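Local coordinates for putative endonuclease/exonuclease/phosphatase family protein (Bacteroides vulgatus ATCC 8482, PDB 3G6S) that probably acts as a hydrolase of the DNase I-like endonuclease/exonuclease/phosphatase family, possibly cutting nucleic acids as an endonuclease or 3'-5' RNA exonuclease, at residues A199-V205 and V234-P240; K222-I226 and H251-A256; K1-W6 and T128-A134. The contacts are given in a common frame with arbitrary orientation. Residues are numbered along the deposited sequence.

Interaction 1: residues A199-V205 and V234-P240; sequences AARVTGV and VKSCEIP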
# COMPACT_ATOMS: atom_id res chain seq x y z
N ALA A 199 -4.38 -14.34 -8.88
CA ALA A 199 -3.42 -14.14 -9.97
C ALA A 199 -3.24 -15.42 -10.77
O ALA A 199 -3.18 -16.52 -10.21
CB ALA A 199 -2.07 -13.70 -9.40
N ALA A 200 -3.14 -15.28 -12.09
CA ALA A 200 -2.95 -16.42 -12.97
C ALA A 200 -1.55 -17.00 -12.82
O ALA A 200 -1.32 -18.17 -13.10
CB ALA A 200 -3.19 -15.99 -14.41
N ARG A 201 -0.62 -16.16 -12.38
CA ARG A 201 0.77 -16.59 -12.20
C ARG A 201 1.34 -15.90 -10.96
O ARG A 201 1.16 -14.71 -10.76
CB ARG A 201 1.57 -16.22 -13.46
CG ARG A 201 3.04 -16.49 -13.38
CD ARG A 201 3.72 -16.25 -14.73
NE ARG A 201 5.17 -16.40 -14.62
CZ ARG A 201 6.01 -16.45 -15.65
NH1 ARG A 201 5.56 -16.36 -16.90
NH2 ARG A 201 7.32 -16.59 -15.43
N VAL A 202 2.01 -16.69 -10.12
CA VAL A 202 2.61 -16.20 -8.88
C VAL A 202 4.06 -16.63 -8.78
O VAL A 202 4.38 -17.81 -8.92
CB VAL A 202 1.85 -16.76 -7.67
CG1 VAL A 202 2.58 -16.39 -6.38
CG2 VAL A 202 0.43 -16.23 -7.65
N THR A 203 4.95 -15.67 -8.52
CA THR A 203 6.37 -15.97 -8.40
C THR A 203 6.97 -15.30 -7.16
O THR A 203 6.44 -14.30 -6.67
CB THR A 203 7.15 -15.53 -9.66
OG1 THR A 203 7.03 -14.12 -9.85
CG2 THR A 203 6.59 -16.25 -10.90
N GLY A 204 8.06 -15.86 -6.66
CA GLY A 204 8.69 -15.30 -5.48
C GLY A 204 8.32 -16.08 -4.24
O GLY A 204 7.90 -17.24 -4.31
N VAL A 205 8.47 -15.42 -3.09
CA VAL A 205 8.18 -16.02 -1.79
C VAL A 205 6.72 -15.78 -1.41
O VAL A 205 6.04 -14.97 -2.05
CB VAL A 205 9.13 -15.42 -0.72
CG1 VAL A 205 10.56 -15.84 -1.01
CG2 VAL A 205 9.03 -13.89 -0.72
N VAL A 234 -6.11 -9.94 -12.74
CA VAL A 234 -4.80 -10.07 -12.13
C VAL A 234 -3.96 -11.06 -12.91
O VAL A 234 -4.06 -12.27 -12.68
CB VAL A 234 -4.88 -10.56 -10.68
CG1 VAL A 234 -3.49 -10.58 -10.07
CG2 VAL A 234 -5.82 -9.66 -9.86
N LYS A 235 -3.14 -10.55 -13.82
CA LYS A 235 -2.28 -11.38 -14.66
C LYS A 235 -1.23 -12.14 -13.84
O LYS A 235 -1.06 -13.36 -14.02
CB LYS A 235 -1.58 -10.52 -15.72
CG LYS A 235 -2.51 -10.02 -16.82
CD LYS A 235 -1.85 -8.98 -17.72
CE LYS A 235 -1.63 -7.65 -16.98
NZ LYS A 235 -0.90 -6.63 -17.82
N SER A 236 -0.54 -11.43 -12.96
CA SER A 236 0.48 -12.08 -12.14
C SER A 236 0.86 -11.30 -10.89
O SER A 236 0.63 -10.10 -10.78
CB SER A 236 1.73 -12.36 -12.96
OG SER A 236 2.25 -11.18 -13.54
N CYS A 237 1.45 -12.02 -9.95
CA CYS A 237 1.90 -11.47 -8.69
C CYS A 237 3.29 -11.97 -8.35
O CYS A 237 3.64 -13.12 -8.64
CB CYS A 237 0.94 -11.88 -7.57
SG CYS A 237 -0.51 -10.84 -7.42
N GLU A 238 4.08 -11.11 -7.75
CA GLU A 238 5.42 -11.51 -7.37
C GLU A 238 5.82 -10.87 -6.05
O GLU A 238 5.52 -9.70 -5.79
CB GLU A 238 6.42 -11.11 -8.44
CG GLU A 238 7.85 -11.44 -8.06
CD GLU A 238 8.86 -10.79 -8.96
OE1 GLU A 238 8.81 -11.03 -10.19
OE2 GLU A 238 9.71 -10.03 -8.45
N ILE A 239 6.49 -11.65 -5.22
CA ILE A 239 6.98 -11.16 -3.94
C ILE A 239 8.43 -11.58 -3.92
O ILE A 239 8.75 -12.71 -3.58
CB ILE A 239 6.22 -11.80 -2.76
CG1 ILE A 239 4.73 -11.42 -2.83
CG2 ILE A 239 6.81 -11.34 -1.44
CD1 ILE A 239 3.88 -12.08 -1.76
N PRO A 240 9.34 -10.68 -4.33
CA PRO A 240 10.77 -10.98 -4.36
C PRO A 240 11.35 -11.28 -2.99
O PRO A 240 11.04 -10.60 -2.00
CB PRO A 240 11.37 -9.71 -4.97
CG PRO A 240 10.43 -8.63 -4.49
CD PRO A 240 9.08 -9.28 -4.72
O HOH W 1 4.90 -12.75 -11.70
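Val205, Ile239 and Cys237 bury the most surface where 201-204, an edge strand (within this chain) of one sheet of the DNase I-like sandwich, pairs in parallel with 233-239; the axes of 201-204 and 234-239 lie 4.6 Å apart at 13°. Ile239 bonds to segment 199-205 through both N and O: its N donates to Thr203 O (3.0 Å) and its O accepts from Val205 N (2.8 Å), and Val205 CG2 lies 3.5 Å from Ile239 CG2. Cys237 repeats the pattern two residues earlier, its N bonding to Arg201 O (2.8 Å) and its O to Thr203 N (2.9 Å), while its SG lies 3.8 Å from Ala199 CB. Gly204, between the two residues bonded to Ile239, has a phi of +100°, and a beta carbon there would collide with Ile239 O. Tyr196 packs on the Cys237 face; on the Thr203 face a water joins Thr203 OG1 and, weakly, Cys237 O. The pairing thus rests mainly on backbone hydrogen bonds, with apolar contacts from Ala199 and Val205 at its ends.

Interaction 2: residues K222-I226 and H251-A256; sequences KIDFI and HNPQLA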
# COMPACT_ATOMS: atom_id res chain seq x y z
N LYS A 222 2.47 -13.42 5.82
CA LYS A 222 2.10 -12.44 4.81
C LYS A 222 1.09 -11.50 5.45
O LYS A 222 -0.01 -11.92 5.80
CB LYS A 222 1.47 -13.15 3.61
CG LYS A 222 0.90 -12.20 2.57
CD LYS A 222 0.60 -12.94 1.27
CE LYS A 222 0.42 -11.98 0.10
NZ LYS A 222 -0.77 -11.09 0.27
N ILE A 223 1.47 -10.24 5.64
CA ILE A 223 0.58 -9.27 6.25
C ILE A 223 0.31 -8.10 5.34
O ILE A 223 -0.38 -7.15 5.72
CB ILE A 223 1.14 -8.74 7.57
CG1 ILE A 223 2.48 -8.04 7.33
CG2 ILE A 223 1.31 -9.89 8.55
CD1 ILE A 223 3.13 -7.53 8.59
N ASP A 224 0.87 -8.15 4.13
CA ASP A 224 0.66 -7.07 3.17
C ASP A 224 -0.19 -7.61 2.03
O ASP A 224 0.05 -8.70 1.54
CB ASP A 224 2.02 -6.56 2.67
CG ASP A 224 2.85 -5.93 3.80
OD1 ASP A 224 3.75 -6.61 4.35
OD2 ASP A 224 2.59 -4.76 4.16
N PHE A 225 -1.18 -6.84 1.60
CA PHE A 225 -2.06 -7.32 0.54
C PHE A 225 -2.42 -6.30 -0.53
O PHE A 225 -2.31 -5.09 -0.33
CB PHE A 225 -3.38 -7.84 1.12
CG PHE A 225 -3.22 -8.88 2.18
CD1 PHE A 225 -3.38 -10.24 1.89
CD2 PHE A 225 -2.91 -8.51 3.49
CE1 PHE A 225 -3.24 -11.21 2.88
CE2 PHE A 225 -2.77 -9.46 4.50
CZ PHE A 225 -2.93 -10.82 4.20
N ILE A 226 -2.86 -6.84 -1.66
CA ILE A 226 -3.33 -6.04 -2.77
C ILE A 226 -4.74 -6.54 -3.07
O ILE A 226 -4.94 -7.70 -3.45
CB ILE A 226 -2.46 -6.21 -4.03
CG1 ILE A 226 -1.05 -5.68 -3.76
CG2 ILE A 226 -3.09 -5.45 -5.21
CD1 ILE A 226 -0.11 -5.76 -4.97
N HIS A 251 10.27 -5.54 5.33
CA HIS A 251 9.15 -6.12 4.59
C HIS A 251 9.55 -6.44 3.15
O HIS A 251 10.56 -5.94 2.64
CB HIS A 251 7.97 -5.15 4.52
CG HIS A 251 7.14 -5.10 5.76
ND1 HIS A 251 7.52 -4.43 6.90
CD2 HIS A 251 5.91 -5.61 6.02
CE1 HIS A 251 6.56 -4.51 7.80
NE2 HIS A 251 5.57 -5.22 7.29
N ASN A 252 8.75 -7.28 2.51
CA ASN A 252 8.96 -7.63 1.11
C ASN A 252 7.82 -6.98 0.32
O ASN A 252 6.66 -7.07 0.69
CB ASN A 252 8.91 -9.15 0.90
CG ASN A 252 10.27 -9.82 1.11
OD1 ASN A 252 11.32 -9.16 1.10
ND2 ASN A 252 10.26 -11.14 1.29
N PRO A 253 8.14 -6.30 -0.78
CA PRO A 253 7.11 -5.66 -1.60
C PRO A 253 6.30 -6.71 -2.36
O PRO A 253 6.79 -7.81 -2.62
CB PRO A 253 7.91 -4.78 -2.54
CG PRO A 253 9.13 -5.64 -2.78
CD PRO A 253 9.47 -6.13 -1.39
N GLN A 254 5.06 -6.37 -2.70
CA GLN A 254 4.21 -7.29 -3.46
C GLN A 254 3.82 -6.64 -4.78
O GLN A 254 3.06 -5.67 -4.79
CB GLN A 254 2.94 -7.63 -2.69
CG GLN A 254 2.24 -8.87 -3.24
CD GLN A 254 0.76 -8.97 -2.89
OE1 GLN A 254 0.34 -8.66 -1.78
NE2 GLN A 254 -0.03 -9.43 -3.85
N LEU A 255 4.34 -7.15 -5.89
CA LEU A 255 4.00 -6.58 -7.19
C LEU A 255 2.79 -7.28 -7.80
O LEU A 255 2.50 -8.43 -7.47
CB LEU A 255 5.18 -6.68 -8.17
CG LEU A 255 6.56 -6.24 -7.66
CD1 LEU A 255 7.50 -6.02 -8.85
CD2 LEU A 255 6.44 -4.96 -6.85
N ALA A 256 2.08 -6.59 -8.68
CA ALA A 256 0.91 -7.17 -9.32
C ALA A 256 0.69 -6.58 -10.69
O ALA A 256 0.54 -5.37 -10.84
CB ALA A 256 -0.32 -6.95 -8.45
O HOH W 2 -2.88 -9.58 -2.04
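This is a buried contact between the two sheets of the DNase I-like sandwich, not a pairing within either: strands 224-226 and 254-256 run 8.0 Å apart and 9° from parallel, and side chains fill the gap. Gln254 and Ile226 give up the most surface. Ile226 reaches across with CD1, 3.2 Å from Gln254 O and 3.7 Å from Ala256 CB. Lys222 curls back so that NZ donates to Asp224 O (2.8 Å) and, weakly, to Gln254 OE1 (3.4 Å). A water accepts from Ile226 N at 2.8 Å, with weak bonds from Gln254 NE2 (3.4 Å) and Lys222 NZ (3.5 Å). Farther along, Asp224 OD1, hydrogen-bonded to Thr208, lies 2.9 Å from the ring carbon CD2 of His251, and Ile223 CD1 is 3.6 Å from His251 NE2. Asp172 is close to His251 and Asp224. His251 lies in a Ser-Asp-His sequence, as does the active-site histidine of DNase I-like relatives, consistent with the active-site end of the fold. Two acceptors, Asp224 O and Gln254 OE1, lie 3.3 Å apart and both receive Lys222 NZ, the second only weakly, so the ammonium sits between them.

Interaction 3: residues K1-W6 and T128-A134; sequences KTDVRW and TGKIFMA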
# COMPACT_ATOMS: atom_id res chain seq x y z
N LYS A 1 -7.60 -3.17 -21.95
CA LYS A 1 -6.84 -2.19 -22.77
C LYS A 1 -5.96 -1.28 -21.89
O LYS A 1 -5.11 -0.56 -22.40
CB LYS A 1 -7.82 -1.35 -23.61
CG LYS A 1 -7.16 -0.52 -24.71
CD LYS A 1 -8.18 -0.05 -25.75
CE LYS A 1 -8.99 1.15 -25.28
NZ LYS A 1 -8.18 2.40 -25.29
N THR A 2 -6.17 -1.35 -20.57
CA THR A 2 -5.41 -0.54 -19.61
C THR A 2 -4.52 -1.41 -18.70
O THR A 2 -5.02 -2.07 -17.79
CB THR A 2 -6.38 0.29 -18.71
OG1 THR A 2 -7.26 1.05 -19.54
CG2 THR A 2 -5.61 1.24 -17.80
N ASP A 3 -3.21 -1.41 -18.95
CA ASP A 3 -2.28 -2.21 -18.14
C ASP A 3 -1.55 -1.37 -17.10
O ASP A 3 -1.10 -0.26 -17.38
CB ASP A 3 -1.24 -2.87 -19.05
CG ASP A 3 -1.85 -3.92 -19.94
OD1 ASP A 3 -1.44 -4.00 -21.12
OD2 ASP A 3 -2.72 -4.68 -19.45
N VAL A 4 -1.42 -1.91 -15.89
CA VAL A 4 -0.75 -1.19 -14.83
C VAL A 4 -0.06 -2.11 -13.83
O VAL A 4 -0.68 -3.01 -13.28
CB VAL A 4 -1.75 -0.27 -14.07
CG1 VAL A 4 -2.88 -1.09 -13.50
CG2 VAL A 4 -1.04 0.48 -12.97
N ARG A 5 1.23 -1.90 -13.63
CA ARG A 5 1.97 -2.70 -12.67
C ARG A 5 1.87 -2.00 -11.32
O ARG A 5 2.47 -0.95 -11.09
CB ARG A 5 3.42 -2.83 -13.10
CG ARG A 5 4.25 -3.63 -12.13
CD ARG A 5 5.55 -4.05 -12.76
NE ARG A 5 5.30 -4.92 -13.90
CZ ARG A 5 6.22 -5.29 -14.77
NH1 ARG A 5 7.47 -4.85 -14.64
NH2 ARG A 5 5.91 -6.10 -15.78
N TRP A 6 1.10 -2.59 -10.42
CA TRP A 6 0.84 -2.05 -9.10
C TRP A 6 1.77 -2.67 -8.05
O TRP A 6 2.30 -3.76 -8.25
CB TRP A 6 -0.61 -2.35 -8.74
CG TRP A 6 -1.32 -1.26 -8.01
CD1 TRP A 6 -1.19 -0.90 -6.70
CD2 TRP A 6 -2.34 -0.42 -8.55
NE1 TRP A 6 -2.06 0.11 -6.39
CE2 TRP A 6 -2.77 0.44 -7.51
CE3 TRP A 6 -2.92 -0.28 -9.82
CZ2 TRP A 6 -3.78 1.40 -7.70
CZ3 TRP A 6 -3.91 0.67 -10.01
CH2 TRP A 6 -4.32 1.50 -8.95
N THR A 128 -5.47 6.02 -22.46
CA THR A 128 -6.68 5.26 -22.75
C THR A 128 -7.92 5.98 -22.21
O THR A 128 -9.04 5.67 -22.60
CB THR A 128 -6.63 3.84 -22.12
OG1 THR A 128 -6.70 3.95 -20.70
CG2 THR A 128 -5.34 3.14 -22.51
N GLY A 129 -7.71 6.94 -21.32
CA GLY A 129 -8.82 7.68 -20.74
C GLY A 129 -9.53 6.91 -19.64
O GLY A 129 -10.55 7.34 -19.12
N LYS A 130 -8.97 5.76 -19.27
CA LYS A 130 -9.57 4.93 -18.23
C LYS A 130 -9.46 5.53 -16.84
O LYS A 130 -8.39 5.98 -16.42
CB LYS A 130 -8.93 3.54 -18.22
CG LYS A 130 -9.60 2.58 -17.26
CD LYS A 130 -11.03 2.28 -17.65
CE LYS A 130 -11.62 1.20 -16.74
NZ LYS A 130 -13.04 0.85 -17.04
N ILE A 131 -10.59 5.52 -16.13
CA ILE A 131 -10.68 6.04 -14.77
C ILE A 131 -10.67 4.89 -13.77
O ILE A 131 -11.32 3.87 -13.98
CB ILE A 131 -11.97 6.88 -14.57
CG1 ILE A 131 -11.79 8.26 -15.19
CG2 ILE A 131 -12.27 7.03 -13.10
CD1 ILE A 131 -11.86 8.25 -16.67
N PHE A 132 -9.91 5.06 -12.70
CA PHE A 132 -9.83 4.05 -11.67
C PHE A 132 -9.41 4.68 -10.37
O PHE A 132 -9.03 5.84 -10.33
CB PHE A 132 -8.86 2.93 -12.03
CG PHE A 132 -7.47 3.39 -12.34
CD1 PHE A 132 -7.15 3.89 -13.60
CD2 PHE A 132 -6.46 3.27 -11.39
CE1 PHE A 132 -5.83 4.23 -13.92
CE2 PHE A 132 -5.14 3.61 -11.70
CZ PHE A 132 -4.82 4.09 -12.97
N MSE A 133 -9.47 3.91 -9.29
CA MSE A 133 -9.09 4.48 -8.02
C MSE A 133 -8.06 3.64 -7.30
O MSE A 133 -8.03 2.41 -7.41
CB MSE A 133 -10.32 4.65 -7.15
CG MSE A 133 -10.01 5.24 -5.80
SE MSE A 133 -11.59 5.25 -4.72
CE MSE A 133 -11.19 6.82 -3.68
N ALA A 134 -7.20 4.33 -6.57
CA ALA A 134 -6.17 3.68 -5.79
C ALA A 134 -6.33 4.12 -4.35
O ALA A 134 -6.51 5.31 -4.07
CB ALA A 134 -4.80 4.07 -6.31
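The beta sandwich of the DNase I-like fold is packed here near the start of the chain, where strand 2-10 of one sheet lies over strand 131-138 of the other. The axes of segments 2-6 and 131-134 are 10.7 Å apart and cross at -19°, so the strands run in nearly the same direction and large side chains bridge the space. Trp6 and Phe132 meet in the apolar part of the contact: Trp6 CH2 comes to 3.6 Å from Phe132 CE2, and the six-membered ring of the indole meets the phenyl ring rim to rim, centroids 5.8 Å apart and planes at 65°. Ile41 of the neighbouring strand 41-45 touches both aromatic side chains. Toward the chain terminus the contact turns polar. Thr2 OG1 shares a hydrogen bond with Thr128 OG1 (3.2 Å) and also packs 3.3 Å from Lys130 CB, while Thr128 forms an ST turn in which its OG1 accepts from Lys130 N at 3.2 Å.

From the N terminus, interaction 3 closes first, joining 1-6 to 128-134 over 121 intervening residues and bringing a strand of each sheet face to face. Interactions 1 and 2 both open after interaction 3 has closed, and they cross each other: 199-205 is succeeded by 222-226, then 234-240, then 251-256. The loop closed by interaction 1 thus visits the other sheet through strand 224-228, and interaction 2 ties that strand back across the sandwich. Within the seven-strand sheet the contacts meet directly. Glu238 O and Leu255 N, 2.8 Å apart, probably hydrogen-bond interactions 1 and 2; Ala256 O and Trp6 N, at 2.9 Å, probably do so for 2 and 3; and a salt bridge between interactions 1 and 3 runs from Lys235 NZ to Asp3 OD2 (3.1 Å).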